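Local coordinates for protein glucose-6-phosphate isomerase (Plasmodium falciparum, PDB 3QKI) that probably catalyses the reversible conversion of alpha-D-glucose 6-phosphate to beta-D-fructose 6-phosphate, the second step of glycolysis, at residues Met105-Ser110 with Asp550-Glu555; Leu362-Asn367 with Val538-Leu543; Asn400-Asp405 with Leu544-Phe549. All blocks are in the same frame, centred on the assembly; numbering follows the deposited sequence.

Contact 1: Met105-Ser110 with Asp550-Glu555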
ATOM      1  N   MET A 105       7.508 -29.745   0.090  1.00 19.35           N
ATOM      2  CA  MET A 105       7.910 -30.852   0.960  1.00 19.74           C
ATOM      3  C   MET A 105       7.227 -30.941   2.333  1.00 24.54           C
ATOM      4  O   MET A 105       7.319 -31.982   2.973  1.00 25.82           O
ATOM      5  CB  MET A 105       9.454 -30.973   1.032  1.00 21.49           C
ATOM      6  CG  MET A 105      10.209 -29.608   1.153  1.00 25.85           C
ATOM      7  SD  MET A 105      10.066 -28.692   2.714  1.00 30.34           S
ATOM      8  CE  MET A 105      10.755 -29.897   3.902  1.00 26.66           C
ATOM      9  N   THR A 106       6.504 -29.899   2.773  1.00 18.33           N
ATOM     10  CA  THR A 106       5.812 -30.001   4.056  1.00 17.37           C
ATOM     11  C   THR A 106       4.380 -30.487   3.868  1.00 21.58           C
ATOM     12  O   THR A 106       3.810 -31.030   4.796  1.00 21.93           O
ATOM     13  CB  THR A 106       5.867 -28.707   4.873  1.00 15.80           C
ATOM     14  OG1 THR A 106       5.096 -27.712   4.208  1.00 12.67           O
ATOM     15  CG2 THR A 106       7.291 -28.237   5.142  1.00 17.07           C
ATOM     16  N   GLU A 107       3.786 -30.242   2.703  1.00 18.05           N
ATOM     17  CA  GLU A 107       2.425 -30.666   2.401  1.00 17.45           C
ATOM     18  C   GLU A 107       2.440 -31.844   1.416  1.00 21.34           C
ATOM     19  O   GLU A 107       1.388 -32.399   1.124  1.00 21.04           O
ATOM     20  CB  GLU A 107       1.605 -29.492   1.847  1.00 17.81           C
ATOM     21  CG  GLU A 107       1.366 -28.384   2.863  1.00 21.11           C
ATOM     22  CD  GLU A 107       0.691 -27.138   2.325  1.00 38.62           C
ATOM     23  OE1 GLU A 107       1.115 -26.656   1.253  1.00 36.90           O
ATOM     24  OE2 GLU A 107      -0.235 -26.621   2.989  1.00 41.08           O
ATOM     25  N   ASN A 108       3.642 -32.244   0.948  1.00 18.00           N
ATOM     26  CA  ASN A 108       3.883 -33.323  -0.022  1.00 17.92           C
ATOM     27  C   ASN A 108       3.048 -33.102  -1.283  1.00 21.14           C
ATOM     28  O   ASN A 108       2.200 -33.919  -1.626  1.00 19.91           O
ATOM     29  CB  ASN A 108       3.661 -34.725   0.593  1.00 16.83           C
ATOM     30  CG  ASN A 108       4.344 -35.800  -0.214  1.00 36.23           C
ATOM     31  OD1 ASN A 108       5.398 -35.578  -0.828  1.00 26.38           O
ATOM     32  ND2 ASN A 108       3.747 -36.972  -0.257  1.00 35.82           N
ATOM     33  N   ARG A 109       3.259 -31.957  -1.936  1.00 16.87           N
ATOM     34  CA  ARG A 109       2.478 -31.565  -3.095  1.00 16.80           C
ATOM     35  C   ARG A 109       3.307 -31.097  -4.253  1.00 18.89           C
ATOM     36  O   ARG A 109       4.419 -30.595  -4.078  1.00 16.40           O
ATOM     37  CB  ARG A 109       1.525 -30.427  -2.722  1.00 18.33           C
ATOM     38  CG  ARG A 109       0.421 -30.851  -1.797  1.00 34.21           C
ATOM     39  CD  ARG A 109      -0.892 -30.294  -2.268  1.00 45.14           C
ATOM     40  NE  ARG A 109      -1.082 -28.919  -1.829  1.00 44.04           N
ATOM     41  CZ  ARG A 109      -1.786 -28.570  -0.761  1.00 61.74           C
ATOM     42  NH1 ARG A 109      -2.350 -29.498   0.004  1.00 37.37           N
ATOM     43  NH2 ARG A 109      -1.928 -27.290  -0.443  1.00 58.80           N
ATOM     44  N   SER A 110       2.717 -31.176  -5.441  1.00 16.32           N
ATOM     45  CA  SER A 110       3.312 -30.660  -6.654  1.00 15.73           C
ATOM     46  C   SER A 110       3.047 -29.154  -6.679  1.00 16.08           C
ATOM     47  O   SER A 110       2.184 -28.660  -5.955  1.00 16.09           O
ATOM     48  CB  SER A 110       2.700 -31.336  -7.875  1.00 20.36           C
ATOM     49  OG  SER A 110       3.027 -32.714  -7.887  1.00 25.65           O
ATOM     50  N   ASP A 550       4.227 -23.465   1.111  1.00 12.86           N
ATOM     51  CA  ASP A 550       3.308 -23.706   2.196  1.00 12.12           C
ATOM     52  C   ASP A 550       3.014 -22.375   2.899  1.00 15.40           C
ATOM     53  O   ASP A 550       3.510 -21.316   2.488  1.00 13.53           O
ATOM     54  CB  ASP A 550       3.911 -24.755   3.170  1.00 14.25           C
ATOM     55  CG  ASP A 550       5.265 -24.402   3.793  1.00 17.59           C
ATOM     56  OD1 ASP A 550       5.665 -23.215   3.738  1.00 18.45           O
ATOM     57  OD2 ASP A 550       5.909 -25.304   4.363  1.00 21.27           O
ATOM     58  N   GLN A 551       2.173 -22.410   3.938  1.00 12.20           N
ATOM     59  CA  GLN A 551       1.828 -21.204   4.699  1.00 11.36           C
ATOM     60  C   GLN A 551       1.292 -21.600   6.071  1.00 14.25           C
ATOM     61  O   GLN A 551       0.180 -21.252   6.431  1.00 13.14           O
ATOM     62  CB  GLN A 551       0.895 -20.224   3.924  1.00 13.10           C
ATOM     63  CG  GLN A 551      -0.439 -20.817   3.390  1.00 18.18           C
ATOM     64  CD  GLN A 551      -0.240 -21.810   2.256  1.00 25.00           C
ATOM     65  OE1 GLN A 551       0.488 -21.555   1.287  1.00 21.03           O
ATOM     66  NE2 GLN A 551      -0.846 -22.993   2.366  1.00 18.04           N
ATOM     67  N   TRP A 552       2.101 -22.344   6.838  1.00 13.28           N
ATOM     68  CA  TRP A 552       1.716 -22.821   8.179  1.00 13.87           C
ATOM     69  C   TRP A 552       1.507 -21.707   9.182  1.00 15.52           C
ATOM     70  O   TRP A 552       0.814 -21.911  10.180  1.00 16.01           O
ATOM     71  CB  TRP A 552       2.742 -23.829   8.705  1.00 13.09           C
ATOM     72  CG  TRP A 552       2.811 -25.073   7.870  1.00 15.18           C
ATOM     73  CD1 TRP A 552       3.833 -25.464   7.063  1.00 18.35           C
ATOM     74  CD2 TRP A 552       1.787 -26.057   7.730  1.00 15.38           C
ATOM     75  NE1 TRP A 552       3.523 -26.654   6.452  1.00 18.46           N
ATOM     76  CE2 TRP A 552       2.274 -27.045   6.850  1.00 19.74           C
ATOM     77  CE3 TRP A 552       0.496 -26.207   8.272  1.00 17.21           C
ATOM     78  CZ2 TRP A 552       1.530 -28.184   6.516  1.00 18.89           C
ATOM     79  CZ3 TRP A 552      -0.246 -27.335   7.934  1.00 18.91           C
ATOM     80  CH2 TRP A 552       0.277 -28.311   7.076  1.00 19.77           C
ATOM     81  N   GLY A 553       2.058 -20.530   8.877  1.00 13.68           N
ATOM     82  CA  GLY A 553       2.006 -19.346   9.721  1.00 14.85           C
ATOM     83  C   GLY A 553       0.660 -18.693   9.889  1.00 22.22           C
ATOM     84  O   GLY A 553       0.493 -17.800  10.732  1.00 22.63           O
ATOM     85  N   VAL A 554      -0.298 -19.130   9.120  1.00 20.48           N
ATOM     86  CA  VAL A 554      -1.622 -18.529   9.163  1.00 22.83           C
ATOM     87  C   VAL A 554      -2.582 -19.240  10.124  1.00 26.64           C
ATOM     88  O   VAL A 554      -3.658 -18.722  10.415  1.00 26.12           O
ATOM     89  CB  VAL A 554      -2.201 -18.346   7.726  1.00 28.06           C
ATOM     90  CG1 VAL A 554      -1.180 -17.665   6.806  1.00 28.90           C
ATOM     91  CG2 VAL A 554      -2.664 -19.670   7.130  1.00 27.60           C
ATOM     92  N   GLU A 555      -2.174 -20.402  10.637  1.00 23.13           N
ATOM     93  CA  GLU A 555      -2.972 -21.250  11.507  1.00 21.92           C
ATOM     94  C   GLU A 555      -3.294 -20.679  12.878  1.00 23.60           C
ATOM     95  O   GLU A 555      -4.454 -20.744  13.295  1.00 21.54           O
ATOM     96  CB  GLU A 555      -2.294 -22.609  11.686  1.00 23.77           C
ATOM     97  CG  GLU A 555      -2.725 -23.684  10.707  1.00 45.55           C
ATOM     98  CD  GLU A 555      -2.322 -25.103  11.098  1.00 70.88           C
ATOM     99  OE1 GLU A 555      -2.230 -25.405  12.311  1.00 62.43           O
ATOM    100  OE2 GLU A 555      -2.133 -25.926  10.175  1.00 66.58           O
TER
HETATM  101  O   HOH W   1       0.792 -24.772   4.863  1.00 13.46           O
HETATM  102  O   HOH W   2       0.203 -24.695  -0.022  1.00 25.26           O

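Contact 2: Leu362-Asn367 with Val538-Leu543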
ATOM      1  N   LEU A 362      18.873 -13.533  -7.409  1.00 11.09           N
ATOM      2  CA  LEU A 362      20.252 -13.476  -6.881  1.00 11.37           C
ATOM      3  C   LEU A 362      20.583 -12.102  -6.318  1.00 16.29           C
ATOM      4  O   LEU A 362      21.216 -12.007  -5.276  1.00 15.23           O
ATOM      5  CB  LEU A 362      21.286 -13.880  -7.941  1.00 11.70           C
ATOM      6  CG  LEU A 362      21.357 -15.379  -8.309  1.00 14.73           C
ATOM      7  CD1 LEU A 362      22.184 -15.573  -9.571  1.00 14.02           C
ATOM      8  CD2 LEU A 362      21.954 -16.178  -7.202  1.00 14.77           C
ATOM      9  N   THR A 363      20.112 -11.036  -7.005  1.00 15.55           N
ATOM     10  CA  THR A 363      20.304  -9.642  -6.598  1.00 14.65           C
ATOM     11  C   THR A 363      19.604  -9.403  -5.258  1.00 17.07           C
ATOM     12  O   THR A 363      20.205  -8.838  -4.349  1.00 17.16           O
ATOM     13  CB  THR A 363      19.789  -8.717  -7.700  1.00 14.55           C
ATOM     14  OG1 THR A 363      20.559  -8.939  -8.888  1.00 15.86           O
ATOM     15  CG2 THR A 363      19.847  -7.266  -7.322  1.00  8.81           C
ATOM     16  N   SER A 364      18.340  -9.837  -5.147  1.00 13.75           N
ATOM     17  CA  SER A 364      17.528  -9.704  -3.939  1.00 12.67           C
ATOM     18  C   SER A 364      18.203 -10.426  -2.752  1.00 15.70           C
ATOM     19  O   SER A 364      18.297  -9.861  -1.661  1.00 13.19           O
ATOM     20  CB  SER A 364      16.146 -10.278  -4.204  1.00 16.82           C
ATOM     21  OG  SER A 364      15.285 -10.194  -3.077  1.00 22.00           O
ATOM     22  N   PHE A 365      18.660 -11.667  -2.976  1.00 13.37           N
ATOM     23  CA  PHE A 365      19.355 -12.514  -2.007  1.00 13.33           C
ATOM     24  C   PHE A 365      20.641 -11.831  -1.536  1.00 18.89           C
ATOM     25  O   PHE A 365      20.910 -11.786  -0.341  1.00 18.76           O
ATOM     26  CB  PHE A 365      19.658 -13.888  -2.658  1.00 15.50           C
ATOM     27  CG  PHE A 365      20.525 -14.809  -1.834  1.00 17.61           C
ATOM     28  CD1 PHE A 365      20.002 -15.499  -0.746  1.00 20.21           C
ATOM     29  CD2 PHE A 365      21.870 -14.993  -2.151  1.00 19.89           C
ATOM     30  CE1 PHE A 365      20.809 -16.359   0.012  1.00 21.64           C
ATOM     31  CE2 PHE A 365      22.682 -15.824  -1.378  1.00 22.11           C
ATOM     32  CZ  PHE A 365      22.148 -16.504  -0.300  1.00 20.17           C
ATOM     33  N   TYR A 366      21.435 -11.294  -2.496  1.00 16.35           N
ATOM     34  CA  TYR A 366      22.686 -10.589  -2.243  1.00 15.37           C
ATOM     35  C   TYR A 366      22.460  -9.350  -1.341  1.00 16.18           C
ATOM     36  O   TYR A 366      23.107  -9.224  -0.302  1.00 13.89           O
ATOM     37  CB  TYR A 366      23.283 -10.183  -3.597  1.00 16.40           C
ATOM     38  CG  TYR A 366      24.572  -9.399  -3.530  1.00 17.79           C
ATOM     39  CD1 TYR A 366      25.786 -10.035  -3.266  1.00 18.37           C
ATOM     40  CD2 TYR A 366      24.601  -8.041  -3.835  1.00 18.78           C
ATOM     41  CE1 TYR A 366      26.983  -9.327  -3.240  1.00 16.25           C
ATOM     42  CE2 TYR A 366      25.797  -7.318  -3.812  1.00 19.59           C
ATOM     43  CZ  TYR A 366      26.987  -7.970  -3.524  1.00 23.66           C
ATOM     44  OH  TYR A 366      28.163  -7.265  -3.512  1.00 18.44           O
ATOM     45  N   ASN A 367      21.507  -8.476  -1.719  1.00 14.26           N
ATOM     46  CA  ASN A 367      21.167  -7.276  -0.932  1.00 14.36           C
ATOM     47  C   ASN A 367      20.714  -7.606   0.462  1.00 17.39           C
ATOM     48  O   ASN A 367      21.139  -6.947   1.420  1.00 19.52           O
ATOM     49  CB  ASN A 367      20.108  -6.441  -1.643  1.00 13.85           C
ATOM     50  CG  ASN A 367      20.659  -5.708  -2.830  1.00 23.62           C
ATOM     51  OD1 ASN A 367      21.855  -5.466  -2.916  1.00 18.75           O
ATOM     52  ND2 ASN A 367      19.801  -5.359  -3.782  1.00 13.51           N
ATOM     53  N   VAL A 538      10.049 -18.107  -6.803  1.00 10.29           N
ATOM     54  CA  VAL A 538      10.358 -19.531  -6.812  1.00 10.59           C
ATOM     55  C   VAL A 538      11.905 -19.722  -6.753  1.00 13.27           C
ATOM     56  O   VAL A 538      12.382 -20.495  -5.928  1.00 13.16           O
ATOM     57  CB  VAL A 538       9.705 -20.252  -8.023  1.00 13.41           C
ATOM     58  CG1 VAL A 538      10.332 -21.621  -8.270  1.00 12.16           C
ATOM     59  CG2 VAL A 538       8.195 -20.363  -7.840  1.00 13.55           C
ATOM     60  N   ALA A 539      12.665 -18.969  -7.567  1.00 11.82           N
ATOM     61  CA  ALA A 539      14.131 -19.045  -7.589  1.00 11.91           C
ATOM     62  C   ALA A 539      14.692 -18.624  -6.241  1.00 15.26           C
ATOM     63  O   ALA A 539      15.588 -19.287  -5.724  1.00 16.03           O
ATOM     64  CB  ALA A 539      14.704 -18.160  -8.690  1.00 12.63           C
ATOM     65  N   GLU A 540      14.137 -17.553  -5.649  1.00 10.57           N
ATOM     66  CA  GLU A 540      14.612 -17.038  -4.392  1.00  9.73           C
ATOM     67  C   GLU A 540      14.398 -17.987  -3.202  1.00 14.78           C
ATOM     68  O   GLU A 540      15.262 -18.062  -2.321  1.00 13.60           O
ATOM     69  CB  GLU A 540      14.090 -15.618  -4.133  1.00 11.20           C
ATOM     70  CG  GLU A 540      14.996 -14.843  -3.201  1.00 24.94           C
ATOM     71  CD  GLU A 540      14.732 -13.358  -3.106  1.00 43.68           C
ATOM     72  OE1 GLU A 540      13.867 -12.840  -3.852  1.00 28.93           O
ATOM     73  OE2 GLU A 540      15.418 -12.702  -2.289  1.00 34.51           O
ATOM     74  N   GLY A 541      13.275 -18.717  -3.190  1.00 13.37           N
ATOM     75  CA  GLY A 541      12.985 -19.687  -2.132  1.00 12.44           C
ATOM     76  C   GLY A 541      14.025 -20.794  -2.122  1.00 14.15           C
ATOM     77  O   GLY A 541      14.499 -21.182  -1.053  1.00 14.42           O
ATOM     78  N   PHE A 542      14.457 -21.236  -3.317  1.00 10.35           N
ATOM     79  CA  PHE A 542      15.509 -22.247  -3.468  1.00 10.77           C
ATOM     80  C   PHE A 542      16.880 -21.719  -3.061  1.00 17.13           C
ATOM     81  O   PHE A 542      17.626 -22.437  -2.394  1.00 17.47           O
ATOM     82  CB  PHE A 542      15.533 -22.874  -4.871  1.00 11.45           C
ATOM     83  CG  PHE A 542      14.315 -23.742  -5.176  1.00 13.39           C
ATOM     84  CD1 PHE A 542      13.877 -24.703  -4.270  1.00 14.20           C
ATOM     85  CD2 PHE A 542      13.636 -23.618  -6.390  1.00 15.64           C
ATOM     86  CE1 PHE A 542      12.781 -25.523  -4.567  1.00 15.74           C
ATOM     87  CE2 PHE A 542      12.514 -24.411  -6.669  1.00 16.75           C
ATOM     88  CZ  PHE A 542      12.090 -25.353  -5.752  1.00 15.00           C
ATOM     89  N   LEU A 543      17.175 -20.443  -3.375  1.00 14.92           N
ATOM     90  CA  LEU A 543      18.420 -19.790  -2.932  1.00 14.12           C
ATOM     91  C   LEU A 543      18.430 -19.716  -1.393  1.00 17.83           C
ATOM     92  O   LEU A 543      19.469 -19.956  -0.776  1.00 16.19           O
ATOM     93  CB  LEU A 543      18.560 -18.364  -3.511  1.00 13.12           C
ATOM     94  CG  LEU A 543      18.694 -18.211  -5.029  1.00 15.06           C
ATOM     95  CD1 LEU A 543      18.767 -16.734  -5.398  1.00 14.94           C
ATOM     96  CD2 LEU A 543      19.900 -18.972  -5.574  1.00 17.50           C
TER

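Contact 3: Asn400-Asp405 with Leu544-Phe549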
ATOM      1  N   ASN A 400       7.963 -16.588   0.943  1.00 11.52           N
ATOM      2  CA  ASN A 400       9.302 -16.601   1.496  1.00 10.20           C
ATOM      3  C   ASN A 400       9.520 -16.085   2.924  1.00 14.93           C
ATOM      4  O   ASN A 400      10.660 -16.072   3.375  1.00 15.39           O
ATOM      5  CB  ASN A 400      10.299 -16.032   0.456  1.00  9.01           C
ATOM      6  CG  ASN A 400      10.408 -16.841  -0.816  1.00 17.36           C
ATOM      7  OD1 ASN A 400       9.861 -17.950  -0.958  1.00 15.39           O
ATOM      8  ND2 ASN A 400      11.080 -16.294  -1.797  1.00  9.46           N
ATOM      9  N   GLY A 401       8.452 -15.697   3.613  1.00 11.56           N
ATOM     10  CA  GLY A 401       8.501 -15.220   5.003  1.00 12.02           C
ATOM     11  C   GLY A 401       8.435 -16.427   5.921  1.00 16.90           C
ATOM     12  O   GLY A 401       7.398 -16.729   6.511  1.00 16.23           O
ATOM     13  N   LYS A 402       9.526 -17.190   5.950  1.00 16.05           N
ATOM     14  CA  LYS A 402       9.647 -18.480   6.657  1.00 14.92           C
ATOM     15  C   LYS A 402      10.858 -18.467   7.588  1.00 18.36           C
ATOM     16  O   LYS A 402      11.724 -17.606   7.452  1.00 15.06           O
ATOM     17  CB  LYS A 402       9.799 -19.628   5.615  1.00 17.09           C
ATOM     18  CG  LYS A 402       8.687 -19.708   4.568  1.00 17.51           C
ATOM     19  CD  LYS A 402       7.367 -20.254   5.150  1.00 14.15           C
ATOM     20  CE  LYS A 402       6.151 -19.943   4.285  1.00 10.98           C
ATOM     21  NZ  LYS A 402       6.211 -20.559   2.936  1.00  9.90           N
ATOM     22  N   SER A 403      10.937 -19.433   8.519  1.00 15.68           N
ATOM     23  CA  SER A 403      12.070 -19.505   9.435  1.00 15.69           C
ATOM     24  C   SER A 403      12.554 -20.940   9.646  1.00 17.20           C
ATOM     25  O   SER A 403      13.203 -21.233  10.652  1.00 14.51           O
ATOM     26  CB  SER A 403      11.748 -18.808  10.760  1.00 21.53           C
ATOM     27  OG  SER A 403      10.537 -19.297  11.314  1.00 33.52           O
ATOM     28  N   VAL A 404      12.235 -21.831   8.686  1.00 12.48           N
ATOM     29  CA  VAL A 404      12.590 -23.259   8.732  1.00 10.40           C
ATOM     30  C   VAL A 404      13.011 -23.638   7.345  1.00 15.83           C
ATOM     31  O   VAL A 404      12.285 -23.346   6.381  1.00 16.06           O
ATOM     32  CB  VAL A 404      11.453 -24.178   9.223  1.00 13.06           C
ATOM     33  CG1 VAL A 404      11.958 -25.608   9.392  1.00 11.89           C
ATOM     34  CG2 VAL A 404      10.809 -23.664  10.519  1.00 12.39           C
ATOM     35  N   ASP A 405      14.201 -24.249   7.229  1.00 12.58           N
ATOM     36  CA  ASP A 405      14.735 -24.624   5.936  1.00 13.24           C
ATOM     37  C   ASP A 405      14.153 -25.935   5.343  1.00 17.89           C
ATOM     38  O   ASP A 405      13.349 -26.609   5.996  1.00 17.24           O
ATOM     39  CB  ASP A 405      16.273 -24.557   5.929  1.00 14.79           C
ATOM     40  CG  ASP A 405      17.023 -25.657   6.647  1.00 23.20           C
ATOM     41  OD1 ASP A 405      16.377 -26.639   7.077  1.00 24.43           O
ATOM     42  OD2 ASP A 405      18.270 -25.555   6.749  1.00 28.25           O
ATOM     43  N   LEU A 544      17.265 -19.397  -0.785  1.00 12.94           N
ATOM     44  CA  LEU A 544      17.120 -19.295   0.680  1.00 12.14           C
ATOM     45  C   LEU A 544      17.026 -20.646   1.353  1.00 14.55           C
ATOM     46  O   LEU A 544      17.067 -20.720   2.585  1.00 12.95           O
ATOM     47  CB  LEU A 544      15.872 -18.477   1.028  1.00 11.45           C
ATOM     48  CG  LEU A 544      15.960 -16.978   0.726  1.00 14.86           C
ATOM     49  CD1 LEU A 544      14.605 -16.338   0.845  1.00 14.31           C
ATOM     50  CD2 LEU A 544      16.985 -16.281   1.626  1.00 17.42           C
ATOM     51  N   ASN A 545      16.834 -21.707   0.539  1.00 13.42           N
ATOM     52  CA  ASN A 545      16.619 -23.090   0.958  1.00 14.27           C
ATOM     53  C   ASN A 545      15.400 -23.201   1.889  1.00 18.60           C
ATOM     54  O   ASN A 545      15.455 -23.860   2.920  1.00 17.77           O
ATOM     55  CB  ASN A 545      17.882 -23.708   1.591  1.00 13.72           C
ATOM     56  CG  ASN A 545      17.832 -25.200   1.673  1.00 22.31           C
ATOM     57  OD1 ASN A 545      17.290 -25.872   0.796  1.00 16.76           O
ATOM     58  ND2 ASN A 545      18.342 -25.746   2.761  1.00 12.25           N
ATOM     59  N   ILE A 546      14.307 -22.539   1.527  1.00 16.43           N
ATOM     60  CA  ILE A 546      13.059 -22.608   2.307  1.00 14.66           C
ATOM     61  C   ILE A 546      11.948 -23.156   1.403  1.00 14.73           C
ATOM     62  O   ILE A 546      12.137 -23.286   0.187  1.00 13.41           O
ATOM     63  CB  ILE A 546      12.679 -21.251   2.946  1.00 17.01           C
ATOM     64  CG1 ILE A 546      12.470 -20.157   1.863  1.00 18.58           C
ATOM     65  CG2 ILE A 546      13.646 -20.854   4.110  1.00 14.76           C
ATOM     66  CD1 ILE A 546      12.080 -18.812   2.403  1.00 26.65           C
ATOM     67  N   ASN A 547      10.811 -23.491   1.988  1.00 12.56           N
ATOM     68  CA  ASN A 547       9.679 -23.985   1.219  1.00 13.34           C
ATOM     69  C   ASN A 547       8.775 -22.773   0.878  1.00 18.17           C
ATOM     70  O   ASN A 547       8.107 -22.240   1.753  1.00 18.19           O
ATOM     71  CB  ASN A 547       8.921 -25.086   1.974  1.00 11.94           C
ATOM     72  CG  ASN A 547       7.748 -25.660   1.197  1.00 22.35           C
ATOM     73  OD1 ASN A 547       7.609 -25.461  -0.006  1.00 17.02           O
ATOM     74  ND2 ASN A 547       6.896 -26.406   1.860  1.00 14.07           N
ATOM     75  N   SER A 548       8.781 -22.338  -0.386  1.00 15.52           N
ATOM     76  CA  SER A 548       8.011 -21.180  -0.870  1.00 15.23           C
ATOM     77  C   SER A 548       6.527 -21.484  -1.006  1.00 18.66           C
ATOM     78  O   SER A 548       5.742 -20.591  -1.297  1.00 18.38           O
ATOM     79  CB  SER A 548       8.495 -20.789  -2.270  1.00 15.46           C
ATOM     80  OG  SER A 548       9.806 -20.268  -2.289  1.00 11.80           O
ATOM     81  N   PHE A 549       6.155 -22.754  -0.866  1.00 12.72           N
ATOM     82  CA  PHE A 549       4.864 -23.255  -1.235  1.00 11.60           C
ATOM     83  C   PHE A 549       3.841 -23.544  -0.165  1.00 16.16           C
ATOM     84  O   PHE A 549       2.696 -23.794  -0.503  1.00 15.88           O
ATOM     85  CB  PHE A 549       5.058 -24.425  -2.236  1.00 11.37           C
ATOM     86  CG  PHE A 549       6.065 -24.060  -3.299  1.00 11.78           C
ATOM     87  CD1 PHE A 549       7.313 -24.679  -3.341  1.00 14.62           C
ATOM     88  CD2 PHE A 549       5.793 -23.058  -4.230  1.00 12.70           C
ATOM     89  CE1 PHE A 549       8.243 -24.344  -4.333  1.00 15.07           C
ATOM     90  CE2 PHE A 549       6.740 -22.701  -5.195  1.00 15.64           C
ATOM     91  CZ  PHE A 549       7.948 -23.362  -5.253  1.00 13.63           C
TER
HETATM   92  O   HOH W   3      10.187 -23.059   4.730  1.00 20.57           O
HETATM   93  O   HOH W   4      19.627 -23.775   4.918  1.00 20.23           O

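Contact 1: Met105-Ser110 with Asp550-Glu555
Thr106 meets Asp550 and Trp552 through one hydroxyl that works both ways. Its OG1 donates to Asp550 OD2 at 2.5 Å, using the anti lone pair of that oxygen, and accepts the indole N-H of Trp552, NE1 lying 2.9 Å from OG1. The second bond is nearly straight, with an angle of 163° at the hydrogen, and OG1 stays close to the indole plane, at the nitrogen edge of the ring. Asp550 OD2 also takes a weak hydrogen bond from Asn547 ND2.

Glu107 can be followed outward along its side chain. CB makes no contact across the interface, whereas CG packs 3.7 Å from Trp552 CZ2. With CG anti to the carbonyl carbon (chi1 -66°) and the chain extended beyond it, the carboxylate is carried past the indole towards Asp550 and Gln551. CD approaches Asp550 CB, and OE1 lies 3.8 Å from Asp550 CA. OE1 also accepts from Asn104 ND2; it lies well out of the guanidinium plane of Arg109, so that pair interacts through charge alone.

The two segments are loops from distant parts of the isomerase chain, one following helix 90-99 and the other leading into helix 555-573; Asn108 and Arg109, opposite Asn104, form a G1 beta bulge in the first. They meet beside the sugar-phosphate site, Gln551 lying near Glu398, and at the dimer interface, where Gln433 of the second subunit accepts from Gly553 N. Glu107 OE2 accepts a hydrogen bond from a water 2.8 Å away, and this water, lying over the centre of one indole face, accepts from Gln551 N. A second water accepts from Gln551 NE2 at 3.1 Å and reaches Glu107 OE1. Gln551 OE1 is held by Arg312, and Lys505 of the second subunit makes a cation-pi contact with Trp552.

Contact 2: Leu362-Asn367 with Val538-Leu543
A chi1 of 180° swings the Ser364 hydroxyl away from the backbone N and across the helix interface, and Glu540, its chain extended through chi2 (168°), brings a carboxylate to meet it. Ser364 OG donates to Glu540 OE2 at 2.6 Å, arriving on the syn side and slightly out of the carboxylate plane. The serine CB lies against the same group, 3.2 Å from Glu540 OE2.

Beside this polar pair is an apolar one. Leu362 and Leu543 cross at about a right angle, Leu362 CD2 resting 3.7 Å from Leu543 CD1. The same Leu543 methyl reaches Phe365, with CD1 4.0 Å from Phe365 CB, while Leu543 CB lies over one face of the phenyl ring.

The segments belong to helices 356-371 and 523-543, whose axes here approach to 9.7 Å and cross at -44°, running broadly in the same direction, in a buried contact away from the sugar-phosphate site. Tyr84 stacks on Phe365 and hydrogen-bonds to Leu543 O, tying the interface to helix 75-87, which packs against it. Arg536, one turn before Glu540, forms a salt bridge with Glu540 OE1 and also donates to Ser364 OG, which receives a further bond from Gln417 NE2. The buried carboxylate is therefore matched by a guanidinium and a hydroxyl, an environment that would be expected to favour its ionised form despite the apolar neighbours.

Contact 3: Asn400-Asp405 with Leu544-Phe549
The side-chain amide of Asn400 receives Ser548 at its oxygen: Ser548 OG donates to Asn400 OD1 at 2.7 Å, in the carbonyl plane, with a C=O...donor angle of 147°, while ND2 bonds to Ile537 O. Ser548 CB lies over the centre of one face of its neighbour, the Phe549 ring. The Asp405 carboxylate and Asn545 amide are turned 57° apart and joined through a water, which donates to Asp405 OD2 and accepts from Asn545 ND2; Asp405 OD1 is held by Gln409 N and Asn407 N.

Both segments begin where helices end. Asn400 closes helix 388-400, Gly401 being the centre of an inverse gamma turn, and Asn545 completes a Schellman motif after helix 523-543. Asn547 OD1 accepts from Phe549 N, which sits well above the carbonyl plane, in an Asx turn, and Asn547 ND2 bonds to Asn104 OD1. At the subunit interface Gly401 O is bonded by Gln433 NE2 of the second subunit.

Lys402 reaches across to the second loop, its side chain oblique to that of Ile546. Bends at chi2 (-73°) and chi4 bring its NZ to Asn547 O, 2.8 Å away and in the carbonyl plane, while NZ also binds Ser399 O. Ile546 CD1 lies 3.2 Å from Asn400 O and packs against the CB atoms of Asn400 and Lys402. Val404 O accepts a hydrogen bond from another water, which accepts from Asn547 N.

How the contacts relate
The three contacts use consecutive pieces of residues 538-555, from the end of helix 523-543 to the start of helix 555-573. Contacts 2 and 3, with centres 11 Å apart, join where Gly541 O probably accepts a hydrogen bond from Ile546 N at 2.9 Å. Contacts 3 and 1, with centres 10 Å apart, share the salt bridge from Lys402 NZ to Asp550 OD1, 2.8 Å long, and both touch the second subunit. The side chains of Gln551 in contact 1 and Lys402 in contact 3 come within about 4 and 6 Å of that of Glu398, a residue of the beta-D-fructose 6-phosphate site, which holds no sugar phosphate in this chain; contact 2 lies away from this site.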